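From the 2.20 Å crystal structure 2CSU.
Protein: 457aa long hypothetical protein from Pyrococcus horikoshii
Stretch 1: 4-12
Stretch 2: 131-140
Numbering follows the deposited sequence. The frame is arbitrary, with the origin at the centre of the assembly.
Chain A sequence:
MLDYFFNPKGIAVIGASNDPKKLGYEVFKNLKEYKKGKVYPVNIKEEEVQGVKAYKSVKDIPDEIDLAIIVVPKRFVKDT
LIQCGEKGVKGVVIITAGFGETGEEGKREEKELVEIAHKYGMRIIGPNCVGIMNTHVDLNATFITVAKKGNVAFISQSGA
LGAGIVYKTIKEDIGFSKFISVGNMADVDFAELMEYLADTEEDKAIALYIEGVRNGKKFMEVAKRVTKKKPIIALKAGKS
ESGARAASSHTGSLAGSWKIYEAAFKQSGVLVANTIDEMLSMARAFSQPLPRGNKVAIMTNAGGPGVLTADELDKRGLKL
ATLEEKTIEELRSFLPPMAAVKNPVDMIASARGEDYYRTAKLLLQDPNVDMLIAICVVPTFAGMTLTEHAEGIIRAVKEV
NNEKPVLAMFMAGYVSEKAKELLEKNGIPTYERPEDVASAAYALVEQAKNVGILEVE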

ATOM      1  N   TYR A   4     -32.385   9.353  10.079  1.00 38.34           N
ATOM      2  CA  TYR A   4     -32.192  10.778  10.315  1.00 36.40           C
ATOM      3  C   TYR A   4     -30.733  11.099  10.649  1.00 34.36           C
ATOM      4  O   TYR A   4     -30.336  12.249  10.777  1.00 33.48           O
ATOM      5  CB  TYR A   4     -33.095  11.197  11.476  1.00 37.41           C
ATOM      6  CG  TYR A   4     -32.929  10.251  12.612  1.00 38.02           C
ATOM      7  CD1 TYR A   4     -31.797  10.330  13.419  1.00 38.17           C
ATOM      8  CD2 TYR A   4     -33.901   9.287  12.879  1.00 38.72           C
ATOM      9  CE1 TYR A   4     -31.643   9.461  14.490  1.00 39.01           C
ATOM     10  CE2 TYR A   4     -33.743   8.412  13.944  1.00 39.56           C
ATOM     11  CZ  TYR A   4     -32.619   8.493  14.743  1.00 39.10           C
ATOM     12  OH  TYR A   4     -32.456   7.630  15.808  1.00 38.61           O
ATOM     13  N   PHE A   5     -29.939  10.024  10.817  1.00 32.53           N
ATOM     14  CA  PHE A   5     -28.523  10.214  11.107  1.00 30.48           C
ATOM     15  C   PHE A   5     -27.734  10.554   9.841  1.00 29.58           C
ATOM     16  O   PHE A   5     -26.832  11.382   9.843  1.00 29.48           O
ATOM     17  CB  PHE A   5     -27.987   8.923  11.724  1.00 29.63           C
ATOM     18  CG  PHE A   5     -28.011   9.027  13.220  1.00 29.07           C
ATOM     19  CD1 PHE A   5     -27.335  10.067  13.846  1.00 29.56           C
ATOM     20  CD2 PHE A   5     -28.694   8.084  13.970  1.00 28.16           C
ATOM     21  CE1 PHE A   5     -27.347  10.161  15.230  1.00 28.91           C
ATOM     22  CE2 PHE A   5     -28.703   8.187  15.358  1.00 28.98           C
ATOM     23  CZ  PHE A   5     -28.031   9.224  15.994  1.00 29.99           C
ATOM     24  N   PHE A   6     -28.102   9.812   8.779  1.00 28.70           N
ATOM     25  CA  PHE A   6     -27.364   9.930   7.524  1.00 28.78           C
ATOM     26  C   PHE A   6     -28.131  10.738   6.474  1.00 28.81           C
ATOM     27  O   PHE A   6     -27.600  11.128   5.443  1.00 28.47           O
ATOM     28  CB  PHE A   6     -27.093   8.518   7.004  1.00 27.43           C
ATOM     29  CG  PHE A   6     -26.416   7.711   8.072  1.00 27.71           C
ATOM     30  CD1 PHE A   6     -25.060   7.893   8.311  1.00 26.63           C
ATOM     31  CD2 PHE A   6     -27.144   6.801   8.819  1.00 26.61           C
ATOM     32  CE1 PHE A   6     -24.432   7.163   9.311  1.00 25.68           C
ATOM     33  CE2 PHE A   6     -26.506   6.073   9.822  1.00 26.44           C
ATOM     34  CZ  PHE A   6     -25.151   6.252  10.073  1.00 25.68           C
ATOM     35  N   ASN A   7     -29.396  11.056   6.706  1.00 29.71           N
ATOM     36  CA  ASN A   7     -30.173  11.865   5.776  1.00 30.47           C
ATOM     37  C   ASN A   7     -31.025  12.854   6.578  1.00 30.24           C
ATOM     38  O   ASN A   7     -32.253  12.884   6.459  1.00 30.63           O
ATOM     39  CB  ASN A   7     -31.040  10.950   4.900  1.00 29.86           C
ATOM     40  CG  ASN A   7     -30.224  10.258   3.803  1.00 31.89           C
ATOM     41  OD1 ASN A   7     -29.594  10.928   2.981  1.00 33.41           O
ATOM     42  ND2 ASN A   7     -30.227   8.919   3.791  1.00 31.23           N
ATOM     43  N   PRO A   8     -30.371  13.680   7.416  1.00 30.32           N
ATOM     44  CA  PRO A   8     -31.067  14.670   8.247  1.00 30.18           C
ATOM     45  C   PRO A   8     -31.623  15.857   7.457  1.00 31.27           C
ATOM     46  O   PRO A   8     -31.034  16.286   6.464  1.00 30.78           O
ATOM     47  CB  PRO A   8     -29.996  15.092   9.248  1.00 28.64           C
ATOM     48  CG  PRO A   8     -28.735  15.001   8.430  1.00 28.74           C
ATOM     49  CD  PRO A   8     -28.915  13.715   7.658  1.00 29.58           C
ATOM     50  N   LYS A   9     -32.761  16.370   7.915  1.00 32.44           N
ATOM     51  CA  LYS A   9     -33.428  17.498   7.281  1.00 34.33           C
ATOM     52  C   LYS A   9     -33.074  18.807   7.971  1.00 33.49           C
ATOM     53  O   LYS A   9     -33.256  19.887   7.403  1.00 35.13           O
ATOM     54  CB  LYS A   9     -34.947  17.291   7.298  1.00 36.15           C
ATOM     55  CG  LYS A   9     -35.366  15.868   6.944  1.00 38.93           C
ATOM     56  CD  LYS A   9     -36.797  15.816   6.392  1.00 41.49           C
ATOM     57  CE  LYS A   9     -37.803  15.404   7.451  1.00 42.97           C
ATOM     58  NZ  LYS A   9     -39.163  15.933   7.130  1.00 44.83           N
ATOM     59  N   GLY A  10     -32.569  18.693   9.194  1.00 31.96           N
ATOM     60  CA  GLY A  10     -32.175  19.851   9.966  1.00 28.95           C
ATOM     61  C   GLY A  10     -31.093  19.462  10.947  1.00 28.92           C
ATOM     62  O   GLY A  10     -31.305  18.606  11.814  1.00 28.43           O
ATOM     63  N   ILE A  11     -29.926  20.087  10.819  1.00 27.92           N
ATOM     64  CA  ILE A  11     -28.805  19.785  11.697  1.00 25.86           C
ATOM     65  C   ILE A  11     -28.436  20.932  12.614  1.00 25.75           C
ATOM     66  O   ILE A  11     -28.303  22.068  12.177  1.00 27.86           O
ATOM     67  CB  ILE A  11     -27.524  19.432  10.904  1.00 24.94           C
ATOM     68  CG1 ILE A  11     -27.807  18.330   9.888  1.00 23.77           C
ATOM     69  CG2 ILE A  11     -26.425  19.016  11.867  1.00 22.83           C
ATOM     70  CD1 ILE A  11     -26.607  17.975   9.032  1.00 23.36           C
ATOM     71  N   ALA A  12     -28.259  20.620  13.889  1.00 25.31           N
ATOM     72  CA  ALA A  12     -27.850  21.615  14.864  1.00 24.10           C
ATOM     73  C   ALA A  12     -26.428  21.265  15.270  1.00 23.73           C
ATOM     74  O   ALA A  12     -26.155  20.138  15.712  1.00 22.26           O
ATOM     75  CB  ALA A  12     -28.776  21.586  16.097  1.00 23.66           C
ATOM     76  N   GLY A 131     -17.383  11.196  14.601  1.00 25.99           N
ATOM     77  CA  GLY A 131     -18.585  11.605  13.885  1.00 25.50           C
ATOM     78  C   GLY A 131     -19.009  10.567  12.844  1.00 25.69           C
ATOM     79  O   GLY A 131     -18.573   9.424  12.853  1.00 25.90           O
ATOM     80  N   ILE A 132     -19.879  11.024  11.941  1.00 24.94           N
ATOM     81  CA  ILE A 132     -20.444  10.212  10.860  1.00 25.11           C
ATOM     82  C   ILE A 132     -20.426  10.942   9.498  1.00 24.50           C
ATOM     83  O   ILE A 132     -20.362  12.164   9.425  1.00 23.75           O
ATOM     84  CB  ILE A 132     -21.892   9.853  11.218  1.00 24.88           C
ATOM     85  CG1 ILE A 132     -22.734  11.123  11.370  1.00 25.19           C
ATOM     86  CG2 ILE A 132     -21.935   9.095  12.560  1.00 24.94           C
ATOM     87  CD1 ILE A 132     -24.215  10.819  11.610  1.00 25.56           C
HETATM   88  N   MSE A 133     -20.446  10.144   8.405  1.00 24.69           N
HETATM   89  CA  MSE A 133     -20.542  10.698   7.050  1.00 25.00           C
HETATM   90  C   MSE A 133     -21.577   9.976   6.181  1.00 25.33           C
HETATM   91  O   MSE A 133     -21.814   8.781   6.288  1.00 25.15           O
HETATM   92  CB  MSE A 133     -19.194  10.569   6.338  1.00 26.22           C
HETATM   93  CG  MSE A 133     -17.967  10.767   7.223  1.00 28.13           C
HETATM   94 SE   MSE A 133     -16.475  10.825   6.222  1.00 34.42          SE
HETATM   95  CE  MSE A 133     -15.272  10.967   7.548  1.00 32.01           C
ATOM     96  N   ASN A 134     -22.217  10.774   5.304  1.00 25.68           N
ATOM     97  CA  ASN A 134     -22.957  10.205   4.182  1.00 25.81           C
ATOM     98  C   ASN A 134     -22.508  10.851   2.874  1.00 27.08           C
ATOM     99  O   ASN A 134     -23.044  11.860   2.429  1.00 27.81           O
ATOM    100  CB  ASN A 134     -24.449  10.447   4.404  1.00 23.85           C
ATOM    101  CG  ASN A 134     -25.236   9.683   3.365  1.00 23.06           C
ATOM    102  OD1 ASN A 134     -24.686   9.085   2.449  1.00 22.68           O
ATOM    103  ND2 ASN A 134     -26.573   9.709   3.528  1.00 23.43           N
ATOM    104  N   THR A 135     -21.458  10.257   2.282  1.00 27.78           N
ATOM    105  CA  THR A 135     -20.858  10.847   1.094  1.00 28.74           C
ATOM    106  C   THR A 135     -21.876  11.001  -0.037  1.00 29.76           C
ATOM    107  O   THR A 135     -21.763  11.871  -0.886  1.00 30.21           O
ATOM    108  CB  THR A 135     -19.691   9.966   0.646  1.00 28.08           C
ATOM    109  OG1 THR A 135     -20.142   8.630   0.450  1.00 29.35           O
ATOM    110  CG2 THR A 135     -18.592   9.959   1.710  1.00 28.37           C
ATOM    111  N   HIS A 136     -22.878  10.103  -0.043  1.00 30.71           N
ATOM    112  CA  HIS A 136     -23.862  10.137  -1.123  1.00 31.89           C
ATOM    113  C   HIS A 136     -24.595  11.481  -1.211  1.00 31.56           C
ATOM    114  O   HIS A 136     -25.047  11.915  -2.265  1.00 30.95           O
ATOM    115  CB  HIS A 136     -24.861   9.006  -0.890  1.00 33.91           C
ATOM    116  CG  HIS A 136     -25.742   8.864  -2.101  1.00 37.29           C
ATOM    117  ND1 HIS A 136     -27.020   8.416  -2.044  1.00 38.99           N
ATOM    118  CD2 HIS A 136     -25.427   9.130  -3.440  1.00 38.84           C
ATOM    119  CE1 HIS A 136     -27.465   8.413  -3.316  1.00 39.48           C
ATOM    120  NE2 HIS A 136     -26.531   8.836  -4.173  1.00 39.53           N
ATOM    121  N   VAL A 137     -24.750  12.121  -0.036  1.00 31.03           N
ATOM    122  CA  VAL A 137     -25.405  13.425  -0.010  1.00 30.05           C
ATOM    123  C   VAL A 137     -24.505  14.495   0.618  1.00 30.05           C
ATOM    124  O   VAL A 137     -24.965  15.450   1.231  1.00 30.78           O
ATOM    125  CB  VAL A 137     -26.702  13.292   0.789  1.00 29.99           C
ATOM    126  CG1 VAL A 137     -27.641  12.301   0.102  1.00 28.86           C
ATOM    127  CG2 VAL A 137     -26.407  12.808   2.194  1.00 29.99           C
ATOM    128  N   ASP A 138     -23.190  14.361   0.440  1.00 29.96           N
ATOM    129  CA  ASP A 138     -22.217  15.327   0.930  1.00 30.54           C
ATOM    130  C   ASP A 138     -22.406  15.698   2.406  1.00 30.21           C
ATOM    131  O   ASP A 138     -22.292  16.872   2.786  1.00 30.84           O
ATOM    132  CB  ASP A 138     -22.257  16.603   0.065  1.00 32.13           C
ATOM    133  CG  ASP A 138     -21.853  16.350  -1.389  1.00 33.95           C
ATOM    134  OD1 ASP A 138     -22.063  17.246  -2.234  1.00 35.10           O
ATOM    135  OD2 ASP A 138     -21.319  15.264  -1.694  1.00 35.72           O
ATOM    136  N   LEU A 139     -22.694  14.697   3.233  1.00 28.75           N
ATOM    137  CA  LEU A 139     -22.885  14.907   4.665  1.00 27.32           C
ATOM    138  C   LEU A 139     -21.629  14.456   5.410  1.00 26.76           C
ATOM    139  O   LEU A 139     -21.311  13.271   5.437  1.00 25.56           O
ATOM    140  CB  LEU A 139     -24.085  14.102   5.166  1.00 26.69           C
ATOM    141  CG  LEU A 139     -24.266  14.027   6.695  1.00 26.18           C
ATOM    142  CD1 LEU A 139     -24.966  15.283   7.206  1.00 24.21           C
ATOM    143  CD2 LEU A 139     -25.100  12.791   7.048  1.00 23.59           C
ATOM    144  N   ASN A 140     -20.915  15.408   6.004  1.00 26.05           N
ATOM    145  CA  ASN A 140     -19.706  15.103   6.748  1.00 25.70           C
ATOM    146  C   ASN A 140     -19.763  15.757   8.125  1.00 25.45           C
ATOM    147  O   ASN A 140     -19.173  16.812   8.354  1.00 25.24           O
ATOM    148  CB  ASN A 140     -18.475  15.577   5.958  1.00 25.89           C
ATOM    149  CG  ASN A 140     -17.165  15.252   6.652  1.00 27.06           C
ATOM    150  OD1 ASN A 140     -17.069  14.277   7.392  1.00 28.81           O
ATOM    151  ND2 ASN A 140     -16.134  16.072   6.407  1.00 24.27           N
TER

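The apolar centre of the contact is built around Ile 132 and Leu 139, two strand residues of the second stretch whose CA-to-CB bonds both point toward the first. Leu 139 (chi1 t, chi2 p) reaches several residues with its two methyls. Its CD1 lies 3.6 Å from CD1 of Ile 11, the one residue of the strand 10-12 that touches the second stretch and one whose CA-to-CB bond points toward it. Its CD2 packs 4.0 Å from CD of Pro 8 and also lies 3.4 Å from the carbonyl O of Phe 6, so the same methyl meets both a proline ring and the backbone. Ile 132 (chi1 p, chi2 t) extends its CD1 to Phe 5, 3.9 Å from Phe 5 CD1 and 3.2 Å from Phe 5 O; the shorter distance is to the backbone, and the ring is met obliquely.

Phe 6 has the most surface covered of any residue here, 85 of the 372 Å² buried on both sides together. Its CA-to-CB bond runs sideways, and with chi1 in m the ring lies beside the strand that carries Ile 132 and Met 133. Phe 6 CE1 comes 4.2 Å from Ile 132 CB, whereas the carbonyl O of Met 133 sits at the ring edge, near its plane, 3.9 Å from Phe 6 CD1. The CA-to-CB bond of Met 133, a selenomethionine, points away, and the contact with the ring is made by its backbone O.

The polar edge centres on Asn 134, whose CA is 5.5 Å from that of Phe 6. Its ND2 donates to Phe 6 O at 2.6 Å with an N-H...O angle of 175°, a short and nearly straight bond and the only hydrogen bond between the stretches. It ties a side-chain amide to a backbone carbonyl. The backbone of Asn 134 is anchored within its own stretch: its N donates to Leu 139 O (2.7 Å), and its O accepts from Leu 139 N and Val 137 N (3.0 Å each). At the other end of the amide, Asn 134 OD1 takes a weak bond from His 136 N (3.2 Å).

Asn 7 OD1 also approaches Asn 134 ND2, at 3.3 Å, but the angle is too poor for a hydrogen bond. Beside them, Val 137 places CG1 3.7 Å from Asn 7 OD1 and CG2 3.8 Å from Phe 6 O.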